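Local coordinates for protein rhamnogalacturonan endolyase YesW (Bacillus subtilis, PDB 2ZUX) that cleaves the rhamnogalacturonan of branched plant cell-wall pectin by endo-acting elimination, releasing oligosaccharides, and needs calcium or manganese for activity, at residues V35-Y40 against Y67-V72; A245-A250 against L282-G287; L294-F299 against K306-D311. One frame throughout, in Å; residues are numbered along the deposited sequence.

Contact 1: V35-Y40 against Y67-V72; sequences VLFNVY and YTVRAV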
# COMPACT_ATOMS: atom_id res chain seq x y z
N VAL A 35 -3.14 26.88 -11.88
CA VAL A 35 -4.07 27.04 -10.76
C VAL A 35 -3.35 27.57 -9.52
O VAL A 35 -2.25 27.11 -9.19
CB VAL A 35 -4.82 25.71 -10.45
CG1 VAL A 35 -5.76 25.86 -9.26
CG2 VAL A 35 -5.62 25.27 -11.68
N LEU A 36 -3.95 28.56 -8.87
CA LEU A 36 -3.44 29.10 -7.62
C LEU A 36 -4.53 28.99 -6.57
O LEU A 36 -5.64 28.54 -6.87
CB LEU A 36 -3.02 30.56 -7.79
CG LEU A 36 -1.89 30.91 -8.77
CD1 LEU A 36 -1.63 32.41 -8.73
CD2 LEU A 36 -0.63 30.14 -8.44
N PHE A 37 -4.21 29.39 -5.33
CA PHE A 37 -5.14 29.22 -4.22
C PHE A 37 -5.23 30.42 -3.29
O PHE A 37 -4.23 31.09 -3.02
CB PHE A 37 -4.77 27.98 -3.39
CG PHE A 37 -4.81 26.71 -4.17
CD1 PHE A 37 -6.01 26.05 -4.39
CD2 PHE A 37 -3.64 26.18 -4.72
CE1 PHE A 37 -6.06 24.88 -5.12
CE2 PHE A 37 -3.68 25.00 -5.46
CZ PHE A 37 -4.90 24.35 -5.66
N ASN A 38 -6.44 30.67 -2.80
CA ASN A 38 -6.64 31.59 -1.69
C ASN A 38 -7.03 30.83 -0.42
O ASN A 38 -7.82 29.89 -0.48
CB ASN A 38 -7.70 32.64 -2.03
CG ASN A 38 -7.21 33.67 -3.04
OD1 ASN A 38 -6.02 34.01 -3.06
ND2 ASN A 38 -8.11 34.17 -3.88
N VAL A 39 -6.46 31.26 0.70
CA VAL A 39 -6.70 30.62 1.99
C VAL A 39 -7.59 31.51 2.86
O VAL A 39 -7.31 32.71 3.03
CB VAL A 39 -5.37 30.31 2.73
CG1 VAL A 39 -5.63 29.50 4.00
CG2 VAL A 39 -4.41 29.55 1.81
N TYR A 40 -8.66 30.93 3.40
CA TYR A 40 -9.62 31.66 4.22
C TYR A 40 -9.72 31.09 5.62
O TYR A 40 -9.89 29.88 5.79
CB TYR A 40 -11.00 31.65 3.57
CG TYR A 40 -11.09 32.45 2.30
CD1 TYR A 40 -11.69 33.71 2.29
CD2 TYR A 40 -10.60 31.94 1.10
CE1 TYR A 40 -11.78 34.45 1.12
CE2 TYR A 40 -10.68 32.67 -0.08
CZ TYR A 40 -11.27 33.93 -0.06
OH TYR A 40 -11.36 34.65 -1.23
N TYR A 67 -11.09 26.58 8.43
CA TYR A 67 -10.44 27.00 7.19
C TYR A 67 -11.14 26.46 5.96
O TYR A 67 -11.75 25.39 5.98
CB TYR A 67 -8.98 26.54 7.19
CG TYR A 67 -8.14 27.25 8.23
CD1 TYR A 67 -7.40 28.38 7.90
CD2 TYR A 67 -8.11 26.79 9.55
CE1 TYR A 67 -6.65 29.04 8.86
CE2 TYR A 67 -7.37 27.44 10.51
CZ TYR A 67 -6.64 28.57 10.16
OH TYR A 67 -5.89 29.21 11.12
N THR A 68 -11.07 27.25 4.88
CA THR A 68 -11.44 26.81 3.55
C THR A 68 -10.37 27.31 2.60
O THR A 68 -9.61 28.22 2.93
CB THR A 68 -12.82 27.37 3.10
OG1 THR A 68 -12.83 28.79 3.24
CG2 THR A 68 -13.96 26.76 3.92
N VAL A 69 -10.30 26.68 1.44
CA VAL A 69 -9.44 27.12 0.36
C VAL A 69 -10.29 27.29 -0.90
O VAL A 69 -11.26 26.56 -1.10
CB VAL A 69 -8.26 26.14 0.14
CG1 VAL A 69 -7.62 26.31 -1.24
CG2 VAL A 69 -7.21 26.32 1.24
N ARG A 70 -9.94 28.28 -1.71
CA ARG A 70 -10.60 28.49 -3.00
C ARG A 70 -9.54 28.48 -4.08
O ARG A 70 -8.55 29.22 -4.00
CB ARG A 70 -11.36 29.82 -3.02
CG ARG A 70 -12.45 29.93 -1.95
CD ARG A 70 -13.27 31.20 -2.11
NE ARG A 70 -13.92 31.56 -0.86
CZ ARG A 70 -14.42 32.76 -0.57
NH1 ARG A 70 -14.35 33.75 -1.45
NH2 ARG A 70 -15.00 32.97 0.61
N ALA A 71 -9.73 27.63 -5.09
CA ALA A 71 -8.86 27.62 -6.26
C ALA A 71 -9.11 28.87 -7.09
O ALA A 71 -10.23 29.40 -7.12
CB ALA A 71 -9.09 26.37 -7.10
N VAL A 72 -8.07 29.35 -7.76
CA VAL A 72 -8.18 30.45 -8.71
C VAL A 72 -7.80 29.91 -10.07
O VAL A 72 -6.65 29.53 -10.30
CB VAL A 72 -7.29 31.65 -8.32
CG1 VAL A 72 -7.45 32.78 -9.34
CG2 VAL A 72 -7.63 32.14 -6.92
O HOH W 1 -13.07 30.01 5.82

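Contact 2: A245-A250 against L282-G287; sequences ANFEPA and LIMTRG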
# COMPACT_ATOMS: atom_id res chain seq x y z
N ALA A 245 -17.79 -15.89 -5.91
CA ALA A 245 -17.50 -16.94 -6.89
C ALA A 245 -16.52 -17.92 -6.25
O ALA A 245 -15.96 -17.63 -5.21
CB ALA A 245 -16.91 -16.34 -8.14
N ASN A 246 -16.34 -19.09 -6.86
CA ASN A 246 -15.26 -19.98 -6.44
C ASN A 246 -13.92 -19.27 -6.65
O ASN A 246 -13.72 -18.60 -7.67
CB ASN A 246 -15.31 -21.30 -7.19
CG ASN A 246 -16.45 -22.21 -6.73
OD1 ASN A 246 -17.20 -22.74 -7.54
ND2 ASN A 246 -16.56 -22.39 -5.43
N PHE A 247 -13.03 -19.40 -5.67
CA PHE A 247 -11.74 -18.74 -5.72
C PHE A 247 -10.80 -19.42 -6.71
O PHE A 247 -10.65 -20.64 -6.70
CB PHE A 247 -11.08 -18.73 -4.33
CG PHE A 247 -9.76 -18.01 -4.31
CD1 PHE A 247 -9.72 -16.64 -4.07
CD2 PHE A 247 -8.57 -18.69 -4.52
CE1 PHE A 247 -8.51 -15.95 -4.05
CE2 PHE A 247 -7.35 -18.01 -4.51
CZ PHE A 247 -7.32 -16.64 -4.28
N GLU A 248 -10.17 -18.62 -7.56
CA GLU A 248 -9.04 -19.07 -8.34
C GLU A 248 -7.89 -18.10 -8.11
O GLU A 248 -8.11 -16.89 -8.03
CB GLU A 248 -9.40 -19.20 -9.83
CG GLU A 248 -10.50 -20.22 -10.09
CD GLU A 248 -10.80 -20.42 -11.56
OE1 GLU A 248 -9.97 -20.05 -12.42
OE2 GLU A 248 -11.88 -20.98 -11.85
N PRO A 249 -6.65 -18.62 -8.02
CA PRO A 249 -6.24 -20.03 -8.20
C PRO A 249 -6.80 -21.03 -7.19
O PRO A 249 -6.67 -20.84 -5.98
CB PRO A 249 -4.71 -19.96 -8.07
CG PRO A 249 -4.37 -18.53 -8.37
CD PRO A 249 -5.50 -17.74 -7.78
N ALA A 250 -7.42 -22.09 -7.71
CA ALA A 250 -7.99 -23.13 -6.88
C ALA A 250 -6.89 -23.94 -6.20
O ALA A 250 -5.76 -24.01 -6.68
CB ALA A 250 -8.88 -24.04 -7.72
N LEU A 282 -8.76 -6.79 -10.84
CA LEU A 282 -8.34 -7.40 -9.59
C LEU A 282 -7.44 -8.59 -9.87
O LEU A 282 -7.79 -9.45 -10.68
CB LEU A 282 -9.60 -7.88 -8.85
CG LEU A 282 -9.41 -8.67 -7.55
CD1 LEU A 282 -8.87 -7.73 -6.48
CD2 LEU A 282 -10.74 -9.28 -7.14
N ILE A 283 -6.29 -8.66 -9.20
CA ILE A 283 -5.36 -9.77 -9.35
C ILE A 283 -5.33 -10.58 -8.06
O ILE A 283 -5.14 -10.01 -6.99
CB ILE A 283 -3.92 -9.27 -9.63
CG1 ILE A 283 -3.92 -8.22 -10.76
CG2 ILE A 283 -2.97 -10.45 -9.90
CD1 ILE A 283 -4.41 -8.73 -12.11
N MET A 284 -5.54 -11.89 -8.15
CA MET A 284 -5.35 -12.81 -7.02
C MET A 284 -4.27 -13.79 -7.42
O MET A 284 -4.32 -14.38 -8.51
CB MET A 284 -6.64 -13.58 -6.71
CG MET A 284 -7.75 -12.74 -6.13
SD MET A 284 -7.44 -12.30 -4.38
CE MET A 284 -8.01 -10.62 -4.45
N THR A 285 -3.28 -13.98 -6.54
CA THR A 285 -2.20 -14.92 -6.81
C THR A 285 -2.08 -15.98 -5.72
O THR A 285 -2.54 -15.79 -4.58
CB THR A 285 -0.83 -14.22 -7.00
OG1 THR A 285 -0.28 -13.90 -5.72
CG2 THR A 285 -0.98 -12.94 -7.78
N ARG A 286 -1.45 -17.09 -6.07
CA ARG A 286 -1.27 -18.19 -5.13
C ARG A 286 0.02 -18.87 -5.46
O ARG A 286 0.28 -19.20 -6.62
CB ARG A 286 -2.44 -19.17 -5.23
CG ARG A 286 -2.47 -20.24 -4.14
CD ARG A 286 -3.75 -21.05 -4.20
NE ARG A 286 -4.01 -21.69 -2.92
CZ ARG A 286 -5.22 -22.03 -2.47
NH1 ARG A 286 -6.30 -21.84 -3.23
NH2 ARG A 286 -5.34 -22.57 -1.26
N GLY A 287 0.84 -19.09 -4.44
CA GLY A 287 2.14 -19.72 -4.60
C GLY A 287 3.24 -18.76 -4.98
O GLY A 287 3.01 -17.74 -5.64

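Contact 3: L294-F299 against K306-D311; sequences LVAYNF and KLWTLD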
# COMPACT_ATOMS: atom_id res chain seq x y z
N LEU A 294 -1.45 -16.92 -11.12
CA LEU A 294 -2.04 -15.59 -11.04
C LEU A 294 -3.32 -15.59 -11.85
O LEU A 294 -3.34 -16.11 -12.96
CB LEU A 294 -1.11 -14.50 -11.59
CG LEU A 294 0.23 -14.25 -10.88
CD1 LEU A 294 1.32 -15.19 -11.38
CD2 LEU A 294 0.67 -12.82 -11.09
N VAL A 295 -4.38 -15.02 -11.29
CA VAL A 295 -5.65 -14.90 -12.00
C VAL A 295 -6.12 -13.45 -11.93
O VAL A 295 -6.00 -12.81 -10.88
CB VAL A 295 -6.73 -15.84 -11.41
CG1 VAL A 295 -8.05 -15.68 -12.14
CG2 VAL A 295 -6.28 -17.30 -11.50
N ALA A 296 -6.63 -12.96 -13.05
CA ALA A 296 -7.17 -11.61 -13.16
C ALA A 296 -8.69 -11.65 -13.30
O ALA A 296 -9.24 -12.53 -13.98
CB ALA A 296 -6.56 -10.90 -14.33
N TYR A 297 -9.34 -10.69 -12.65
CA TYR A 297 -10.79 -10.55 -12.67
C TYR A 297 -11.19 -9.10 -12.93
O TYR A 297 -10.46 -8.18 -12.58
CB TYR A 297 -11.40 -10.92 -11.32
CG TYR A 297 -11.09 -12.30 -10.79
CD1 TYR A 297 -12.00 -13.33 -10.95
CD2 TYR A 297 -9.91 -12.56 -10.09
CE1 TYR A 297 -11.74 -14.60 -10.44
CE2 TYR A 297 -9.64 -13.82 -9.57
CZ TYR A 297 -10.57 -14.83 -9.76
OH TYR A 297 -10.31 -16.08 -9.24
N ASN A 298 -12.38 -8.92 -13.50
CA ASN A 298 -13.05 -7.63 -13.47
C ASN A 298 -14.30 -7.71 -12.60
O ASN A 298 -14.92 -8.77 -12.48
CB ASN A 298 -13.43 -7.18 -14.88
CG ASN A 298 -12.29 -6.50 -15.59
OD1 ASN A 298 -11.36 -6.02 -14.95
ND2 ASN A 298 -12.36 -6.45 -16.92
N PHE A 299 -14.63 -6.60 -11.95
CA PHE A 299 -15.93 -6.43 -11.33
C PHE A 299 -16.55 -5.18 -11.93
O PHE A 299 -16.16 -4.06 -11.61
CB PHE A 299 -15.86 -6.34 -9.80
CG PHE A 299 -17.19 -6.08 -9.16
CD1 PHE A 299 -18.17 -7.08 -9.14
CD2 PHE A 299 -17.48 -4.84 -8.61
CE1 PHE A 299 -19.42 -6.83 -8.57
CE2 PHE A 299 -18.73 -4.60 -8.03
CZ PHE A 299 -19.69 -5.60 -8.01
N LYS A 306 -13.75 -13.59 -14.90
CA LYS A 306 -12.35 -13.98 -14.97
C LYS A 306 -11.76 -13.61 -16.33
O LYS A 306 -12.37 -13.88 -17.37
CB LYS A 306 -12.20 -15.47 -14.70
CG LYS A 306 -10.77 -15.96 -14.71
CD LYS A 306 -10.65 -17.41 -14.27
CE LYS A 306 -11.12 -18.37 -15.35
NZ LYS A 306 -10.73 -19.76 -15.04
N LEU A 307 -10.58 -13.00 -16.33
CA LEU A 307 -9.96 -12.48 -17.55
C LEU A 307 -8.87 -13.39 -18.09
O LEU A 307 -8.80 -13.63 -19.30
CB LEU A 307 -9.37 -11.10 -17.30
CG LEU A 307 -10.29 -10.02 -16.73
CD1 LEU A 307 -9.49 -8.76 -16.50
CD2 LEU A 307 -11.50 -9.75 -17.64
N TRP A 308 -8.01 -13.88 -17.21
CA TRP A 308 -6.93 -14.78 -17.59
C TRP A 308 -6.33 -15.48 -16.40
O TRP A 308 -6.58 -15.10 -15.26
CB TRP A 308 -5.83 -14.05 -18.39
CG TRP A 308 -5.23 -12.77 -17.83
CD1 TRP A 308 -5.38 -11.52 -18.34
CD2 TRP A 308 -4.30 -12.63 -16.72
NE1 TRP A 308 -4.64 -10.61 -17.63
CE2 TRP A 308 -3.97 -11.26 -16.64
CE3 TRP A 308 -3.72 -13.53 -15.81
CZ2 TRP A 308 -3.10 -10.76 -15.66
CZ3 TRP A 308 -2.85 -13.02 -14.83
CH2 TRP A 308 -2.55 -11.65 -14.77
N THR A 309 -5.54 -16.51 -16.69
CA THR A 309 -4.79 -17.29 -15.72
C THR A 309 -3.36 -17.48 -16.22
O THR A 309 -3.16 -17.78 -17.40
CB THR A 309 -5.43 -18.68 -15.54
OG1 THR A 309 -6.77 -18.54 -15.07
CG2 THR A 309 -4.65 -19.54 -14.54
N LEU A 310 -2.38 -17.27 -15.35
CA LEU A 310 -1.01 -17.74 -15.59
C LEU A 310 -0.75 -18.85 -14.60
O LEU A 310 -0.93 -18.68 -13.39
CB LEU A 310 0.02 -16.62 -15.42
CG LEU A 310 1.46 -17.07 -15.69
CD1 LEU A 310 1.65 -17.61 -17.10
CD2 LEU A 310 2.42 -15.93 -15.44
N ASP A 311 -0.32 -20.01 -15.10
CA ASP A 311 -0.10 -21.18 -14.28
C ASP A 311 1.27 -21.76 -14.62
O ASP A 311 1.48 -22.24 -15.74
CB ASP A 311 -1.22 -22.19 -14.56
CG ASP A 311 -1.13 -23.46 -13.72
OD1 ASP A 311 -0.10 -23.72 -13.07
OD2 ASP A 311 -2.12 -24.21 -13.73

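Contact 1: V35-Y40 against Y67-V72
Y40 and R70 meet across two neighbouring antiparallel strands of a mixed beta sheet in the N-terminal domain, whose family belongs to the E-set clan. The axes of strands 36-40 and 67-72 approach to 4.5 Å at 152°. Six backbone N-H...O=C bonds close the ladder in three reciprocal pairs, L36 with V72, N38 with R70 and Y40 with T68; the shortest is V72 N to L36 O, 2.7 Å. Between them, the non-hydrogen-bonded pairs F37-A71 and V39-V69 put their side chains on the other face, where V69 CG1 comes within 3.5 Å of F37 CD1. On the face of N38 and Y40, the R70 chain, extended from CG to NE, crosses the tyrosine at about a right angle, R70 NE 3.5 Å from Y40 CE2, and lays its guanidinium flat on the ring, planes 13° apart. This is a cation-pi stack, with R70 CZ 3.7 Å from the Y40 ring centroid. Although Y40 OH and R70 NH1 are close, their angle is too poor for a hydrogen bond. Both are satisfied by E77, whose OE2 takes the hydroxyl and whose OE1 forms a salt bridge with NH1. N38 ND2 also reaches E77 OE2, while N38 OD1 accepts from N47 ND2. At the ladder's end a water bonds T68 OG1 at 2.9 Å and donates a weak bond to Y40 O at 3.2 Å.

Contact 2: A245-A250 against L282-G287
The turn through F247 and P249 approaches strand 282-286 without a backbone hydrogen bond between them, the nearest CA atoms, those of P249 and R286, being 6.1 Å apart. In this beta-propeller the segment follows the last strand of one four-stranded sheet, 241-246, and packs on the second strand of the next, so the contact joins neighbouring blades. A cis peptide precedes P249, whose CB points toward the strand: P249 CG and R286 CB touch at 3.7 Å, and P249 CD lies 3.6 Å from M284 O. F247 has CG anti to its backbone N (chi1 -177°), and its ring meets M284 at the rim, in a Met-aromatic contact with M284 SD 3.8 Å from F247 CE1. The sulfur sits 80° off the ring normal, near the ring plane, and the two side chains cross at about a right angle. R286, extended from CG to NE, runs antiparallel to the P249 side chain and brings NH1 to P249 O, a hydrogen bond of 2.9 Å and 160°, with the acceptor in the guanidinium plane. NH1 also forms a salt bridge with E229, NH2 forms one with D266, and NE donates to V265 O. Bonds from all three nitrogens fix the rotation of this buried group, and the two carboxylates probably balance its positive charge, so P249 O is met by a donor held firmly in place.

Contact 3: L294-F299 against K306-D311
This is a beta-hairpin pairing at the margin of a propeller blade: strand 294-299 bonds to strand 306-311, which lies on the outermost strand of its four-stranded antiparallel sheet. The segment directions are 169° apart and the axes approach to 4.5 Å. L294 and L310 form a reciprocal hydrogen-bonded pair, and V295-T309 follows as a non-hydrogen-bonded one. Beyond it the register slips: between that pair and Y297-K306, A296 alone faces both L307 and W308. This is a classic beta bulge, with L307 at phi -101° and psi -45°. A296 N donates to W308 O, while L307 N gives A296 O a bond of 2.7 Å. On the V295 and K306 face, V295 CG1 packs on K306 CG at 3.8 Å. K306 NZ and Y297 OH both turn to E248, the first to its carboxylate, the second to its carbonyl O. On the other face W308 is folded back over the neighbouring strand, its CG between the backbone N and carbonyl carbon. A296 CB sits over the six-membered ring, 3.7 Å from its centroid, a CH-pi contact. L294 meets the ring at its edge, CB lying 4.0 Å from W308 CZ3. The indole also bonds through NE1 to the carbonyl O of H350, a residue that ligates a calcium ion. An alanine in place of W308 would probably leave A296 CB without the ring face that covers it and H350 O without its indole donor. Beside the indole, L307 CB comes to 4.1 Å from A296 CB, so that one methyl touches side chains of both bulge residues.

Overall arrangement
Along the chain the three contacts follow in series. Contact 1 belongs to the N-terminal beta-sheet domain, its centre 46 Å from that of contact 2 and 44 Å from that of contact 3, with nearest atoms more than 30 Å away. Contacts 2 and 3 lie in the propeller, with centres 8 Å apart, and both reach the same sheet, where strands 281-286 and 293-300 are neighbours. T285 CG2 packs on L294 CG at 3.6 Å. Segment 245-250, arriving from the preceding blade, meets strands 281-286, 293-300 and 303-311 of this sheet, through P249 N, 3.7 Å from V295 CG2, and through E248. Contact 1 pairs two neighbouring strands of the sheet in the N-terminal domain.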